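PDB 4IT1: putative glucarate dehydratase, which probably catalyses the magnesium-dependent dehydration of D-glucarate to 5-dehydro-4-deoxy-D-glucarate, as a member of the mandelate racemase branch of the enolase superfamily. Local coordinates for residues Pro39-Phe50 / Phe171-Tyr182. Sequence-based numbering, arbitrary orientation.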
loop_
_atom_site.group_PDB
_atom_site.type_symbol
_atom_site.label_atom_id
_atom_site.label_comp_id
_atom_site.label_asym_id
_atom_site.label_seq_id
_atom_site.Cartn_x
_atom_site.Cartn_y
_atom_site.Cartn_z
ATOM N N PRO A 39 28.099 6.620 25.674
ATOM C CA PRO A 39 27.598 7.904 26.176
ATOM C C PRO A 39 27.248 8.868 25.042
ATOM O O PRO A 39 27.819 9.967 24.954
ATOM C CB PRO A 39 28.778 8.439 27.004
ATOM C CG PRO A 39 29.989 7.755 26.434
ATOM C CD PRO A 39 29.498 6.383 26.083
ATOM N N LEU A 40 26.310 8.460 24.188
ATOM C CA LEU A 40 25.920 9.268 23.026
ATOM C C LEU A 40 25.028 10.452 23.417
ATOM O O LEU A 40 23.993 10.276 24.058
ATOM C CB LEU A 40 25.237 8.390 21.968
ATOM C CG LEU A 40 26.037 7.161 21.501
ATOM C CD1 LEU A 40 25.227 6.277 20.562
ATOM C CD2 LEU A 40 27.364 7.574 20.862
ATOM N N LEU A 41 25.455 11.651 23.032
ATOM C CA LEU A 41 24.734 12.887 23.315
ATOM C C LEU A 41 23.673 13.188 22.262
ATOM O O LEU A 41 23.895 12.966 21.067
ATOM C CB LEU A 41 25.711 14.060 23.364
ATOM C CG LEU A 41 26.664 14.192 24.551
ATOM C CD1 LEU A 41 27.676 15.293 24.277
ATOM C CD2 LEU A 41 25.895 14.483 25.832
ATOM N N ASN A 42 22.523 13.693 22.708
ATOM C CA ASN A 42 21.460 14.136 21.801
ATOM C C ASN A 42 20.709 15.366 22.330
ATOM O O ASN A 42 21.103 15.949 23.340
ATOM C CB ASN A 42 20.499 12.985 21.479
ATOM C CG ASN A 42 19.668 12.558 22.675
ATOM O OD1 ASN A 42 19.285 13.380 23.509
ATOM N ND2 ASN A 42 19.368 11.270 22.754
ATOM N N ALA A 43 19.630 15.744 21.648
ATOM C CA ALA A 43 18.841 16.920 22.011
ATOM C C ALA A 43 18.293 16.842 23.445
ATOM O O ALA A 43 18.432 17.792 24.209
ATOM C CB ALA A 43 17.706 17.118 21.016
ATOM N N SER A 44 17.703 15.696 23.778
ATOM C CA SER A 44 17.081 15.417 25.068
ATOM C C SER A 44 18.066 15.266 26.234
ATOM O O SER A 44 17.746 15.604 27.378
ATOM C CB SER A 44 16.245 14.141 24.957
ATOM O OG SER A 44 15.139 14.341 24.097
ATOM N N GLY A 45 19.252 14.738 25.947
ATOM C CA GLY A 45 20.279 14.571 26.968
ATOM C C GLY A 45 21.408 13.657 26.536
ATOM O O GLY A 45 22.233 14.038 25.700
ATOM N N ILE A 46 21.439 12.453 27.111
ATOM C CA ILE A 46 22.517 11.496 26.870
ATOM C C ILE A 46 22.060 10.073 27.141
ATOM O O ILE A 46 21.278 9.819 28.060
ATOM C CB ILE A 46 23.774 11.792 27.728
ATOM C CG1 ILE A 46 24.966 10.954 27.232
ATOM C CG2 ILE A 46 23.496 11.533 29.207
ATOM C CD1 ILE A 46 26.317 11.417 27.728
ATOM N N HIS A 47 22.574 9.151 26.334
ATOM C CA HIS A 47 22.258 7.739 26.462
ATOM C C HIS A 47 22.715 7.163 27.796
ATOM O O HIS A 47 23.720 7.596 28.376
ATOM C CB HIS A 47 22.898 6.953 25.315
ATOM C CG HIS A 47 22.166 7.070 24.015
ATOM N ND1 HIS A 47 21.830 5.973 23.250
ATOM C CD2 HIS A 47 21.697 8.152 23.346
ATOM C CE1 HIS A 47 21.197 6.375 22.162
ATOM N NE2 HIS A 47 21.101 7.691 22.199
ATOM N N GLU A 48 21.951 6.186 28.265
ATOM C CA GLU A 48 22.316 5.370 29.408
ATOM C C GLU A 48 23.357 4.323 28.975
ATOM O O GLU A 48 23.402 3.947 27.800
ATOM C CB GLU A 48 21.059 4.691 29.944
ATOM C CG GLU A 48 20.155 5.648 30.706
ATOM C CD GLU A 48 18.716 5.190 30.726
ATOM O OE1 GLU A 48 18.299 4.614 31.748
ATOM O OE2 GLU A 48 18.007 5.399 29.718
ATOM N N PRO A 49 24.196 3.847 29.918
ATOM C CA PRO A 49 25.187 2.822 29.566
ATOM C C PRO A 49 24.567 1.544 28.996
ATOM O O PRO A 49 25.287 0.719 28.426
ATOM C CB PRO A 49 25.898 2.541 30.895
ATOM C CG PRO A 49 24.950 3.015 31.947
ATOM C CD PRO A 49 24.273 4.207 31.344
ATOM N N PHE A 50 23.250 1.387 29.140
ATOM C CA PHE A 50 22.540 0.278 28.496
ATOM C C PHE A 50 21.324 0.756 27.721
ATOM O O PHE A 50 20.810 1.847 27.966
ATOM C CB PHE A 50 22.172 -0.817 29.502
ATOM C CG PHE A 50 23.363 -1.381 30.221
ATOM C CD1 PHE A 50 24.098 -2.426 29.664
ATOM C CD2 PHE A 50 23.779 -0.843 31.438
ATOM C CE1 PHE A 50 25.213 -2.935 30.317
ATOM C CE2 PHE A 50 24.894 -1.349 32.096
ATOM C CZ PHE A 50 25.612 -2.398 31.534
ATOM N N PHE A 171 27.722 10.903 16.115
ATOM C CA PHE A 171 27.257 11.481 17.371
ATOM C C PHE A 171 28.382 12.216 18.069
ATOM O O PHE A 171 29.540 11.802 17.997
ATOM C CB PHE A 171 26.801 10.379 18.320
ATOM C CG PHE A 171 25.491 9.766 17.957
ATOM C CD1 PHE A 171 25.422 8.739 17.024
ATOM C CD2 PHE A 171 24.318 10.195 18.573
ATOM C CE1 PHE A 171 24.207 8.156 16.697
ATOM C CE2 PHE A 171 23.098 9.615 18.252
ATOM C CZ PHE A 171 23.040 8.595 17.310
ATOM N N PHE A 172 28.041 13.296 18.761
ATOM C CA PHE A 172 28.908 13.793 19.811
ATOM C C PHE A 172 28.758 12.841 20.997
ATOM O O PHE A 172 27.689 12.251 21.199
ATOM C CB PHE A 172 28.552 15.223 20.188
ATOM C CG PHE A 172 28.719 16.197 19.058
ATOM C CD1 PHE A 172 29.968 16.737 18.765
ATOM C CD2 PHE A 172 27.632 16.568 18.272
ATOM C CE1 PHE A 172 30.132 17.637 17.715
ATOM C CE2 PHE A 172 27.788 17.472 17.227
ATOM C CZ PHE A 172 29.040 18.006 16.946
ATOM N N LYS A 173 29.844 12.645 21.740
ATOM C CA LYS A 173 29.833 11.751 22.894
ATOM C C LYS A 173 30.874 12.175 23.920
ATOM O O LYS A 173 31.833 12.878 23.584
ATOM C CB LYS A 173 30.035 10.281 22.470
ATOM C CG LYS A 173 31.432 9.926 21.949
ATOM C CD LYS A 173 31.496 8.513 21.372
ATOM C CE LYS A 173 31.459 7.429 22.446
ATOM N NZ LYS A 173 32.634 7.483 23.367
ATOM N N TYR A 174 30.661 11.769 25.172
ATOM C CA TYR A 174 31.684 11.884 26.211
ATOM C C TYR A 174 32.606 10.676 26.100
ATOM O O TYR A 174 32.236 9.661 25.499
ATOM C CB TYR A 174 31.064 11.938 27.619
ATOM C CG TYR A 174 30.277 13.198 27.941
ATOM C CD1 TYR A 174 30.713 14.456 27.515
ATOM C CD2 TYR A 174 29.112 13.133 28.706
ATOM C CE1 TYR A 174 29.995 15.606 27.818
ATOM C CE2 TYR A 174 28.388 14.279 29.018
ATOM C CZ TYR A 174 28.832 15.512 28.571
ATOM O OH TYR A 174 28.121 16.651 28.873
ATOM N N ALA A 175 33.794 10.780 26.689
ATOM C CA ALA A 175 34.756 9.682 26.694
ATOM C C ALA A 175 34.193 8.448 27.404
ATOM O O ALA A 175 34.421 7.318 26.977
ATOM C CB ALA A 175 36.060 10.126 27.340
ATOM N N GLN A 176 33.438 8.676 28.474
ATOM C CA GLN A 176 32.913 7.585 29.292
ATOM C C GLN A 176 31.615 7.957 30.001
ATOM O O GLN A 176 31.358 9.134 30.281
ATOM C CB GLN A 176 33.952 7.159 30.339
ATOM C CG GLN A 176 34.489 8.310 31.180
ATOM C CD GLN A 176 35.261 7.850 32.403
ATOM O OE1 GLN A 176 36.441 8.166 32.553
ATOM N NE2 GLN A 176 34.596 7.110 33.290
ATOM N N HIS A 177 30.813 6.937 30.292
ATOM C CA HIS A 177 29.683 7.057 31.201
ATOM C C HIS A 177 30.163 7.394 32.614
ATOM O O HIS A 177 31.139 6.814 33.104
ATOM C CB HIS A 177 28.894 5.750 31.237
ATOM C CG HIS A 177 28.163 5.447 29.966
ATOM N ND1 HIS A 177 27.036 6.138 29.572
ATOM C CD2 HIS A 177 28.385 4.516 29.010
ATOM C CE1 HIS A 177 26.601 5.650 28.424
ATOM N NE2 HIS A 177 27.402 4.664 28.062
ATOM N N VAL A 178 29.479 8.341 33.254
ATOM C CA VAL A 178 29.685 8.644 34.671
ATOM C C VAL A 178 29.494 7.366 35.496
ATOM O O VAL A 178 28.582 6.571 35.220
ATOM C CB VAL A 178 28.721 9.764 35.148
ATOM C CG1 VAL A 178 27.311 9.228 35.405
ATOM C CG2 VAL A 178 29.274 10.477 36.376
ATOM N N ASP A 179 30.368 7.165 36.485
ATOM C CA ASP A 179 30.352 5.953 37.322
ATOM C C ASP A 179 29.967 4.721 36.503
ATOM O O ASP A 179 28.963 4.056 36.785
ATOM C CB ASP A 179 29.412 6.128 38.524
ATOM C CG ASP A 179 29.767 7.342 39.380
ATOM O OD1 ASP A 179 30.877 7.904 39.232
ATOM O OD2 ASP A 179 28.921 7.740 40.207
ATOM N N SER A 180 30.777 4.446 35.479
ATOM C CA SER A 180 30.505 3.393 34.499
ATOM C C SER A 180 30.652 1.998 35.105
ATOM O O SER A 180 31.610 1.751 35.847
ATOM C CB SER A 180 31.444 3.542 33.299
ATOM O OG SER A 180 31.088 2.654 32.252
ATOM N N PRO A 181 29.704 1.086 34.789
ATOM C CA PRO A 181 29.721 -0.288 35.298
ATOM C C PRO A 181 30.500 -1.277 34.400
ATOM O O PRO A 181 30.296 -2.496 34.501
ATOM C CB PRO A 181 28.231 -0.651 35.336
ATOM C CG PRO A 181 27.624 0.142 34.226
ATOM C CD PRO A 181 28.526 1.319 33.929
ATOM N N TYR A 182 31.366 -0.741 33.534
ATOM C CA TYR A 182 32.236 -1.528 32.646
ATOM C C TYR A 182 33.335 -0.640 32.047
ATOM O O TYR A 182 33.355 0.573 32.271
ATOM C CB TYR A 182 31.432 -2.232 31.536
ATOM C CG TYR A 182 30.511 -1.328 30.728
ATOM C CD1 TYR A 182 31.022 -0.268 29.971
ATOM C CD2 TYR A 182 29.126 -1.544 30.704
ATOM C CE1 TYR A 182 30.191 0.560 29.234
ATOM C CE2 TYR A 182 28.283 -0.719 29.965
ATOM C CZ TYR A 182 28.823 0.331 29.232
ATOM O OH TYR A 182 28.014 1.160 28.489
HETATM O O HOH W 1 25.523 14.248 19.095
HETATM O O HOH W 2 25.764 8.516 30.450
#
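Leu41 N donates to Phe172 O (3.0 Å), the firmer of two backbone bonds around a single beta bridge, Leu40 with Lys173, that joins loop 39-50 of the N-terminal capping domain, between strands 25-36 and 50-60, to the loop following barrel strand 163-170 in this enolase-superfamily fold. The other, Tyr174 N to Pro39 O, is weak at 3.4 Å. One water continues the pairing, accepting from Phe172 N and donating to Leu41 O. Leu40 CD1 sits over the centre of the Phe171 ring, 4.2 Å from its centroid; that ring packs near Lys215, the predicted proton acceptor. His47, whose ND1 is bonded to Asp37, and Asn42 hydrogen-bond a tartrate, probably from the crystallisation liquor, that may mark the pocket. Both His177 nitrogens are served: NE2 by Asp37 O, while a second water lies 2.8 Å from His177 ND1 and donates to His47 O. The Lys173 chain, bent at chi3 and chi4, brings NZ to Tyr174 O; NZ also hydrogen-bonds Gly188 O and salt-bridges Asp185. With CG between backbone N and carbonyl carbon (chi1 52°), Tyr182 turns its ring edge toward the Phe50 face, planes at 88°. Its OH hydrogen-bonds Pro49 O at 2.8 Å, in the carbonyl plane on a lone pair. A phenylalanine here lacks the hydroxyl and would probably leave the ring held by packing alone, Pro49 O losing one donor. The His177 imidazole lies between two prolines, Pro39 CD over one face and Pro49 CA over the other, 3.4 Å from the ring centroid.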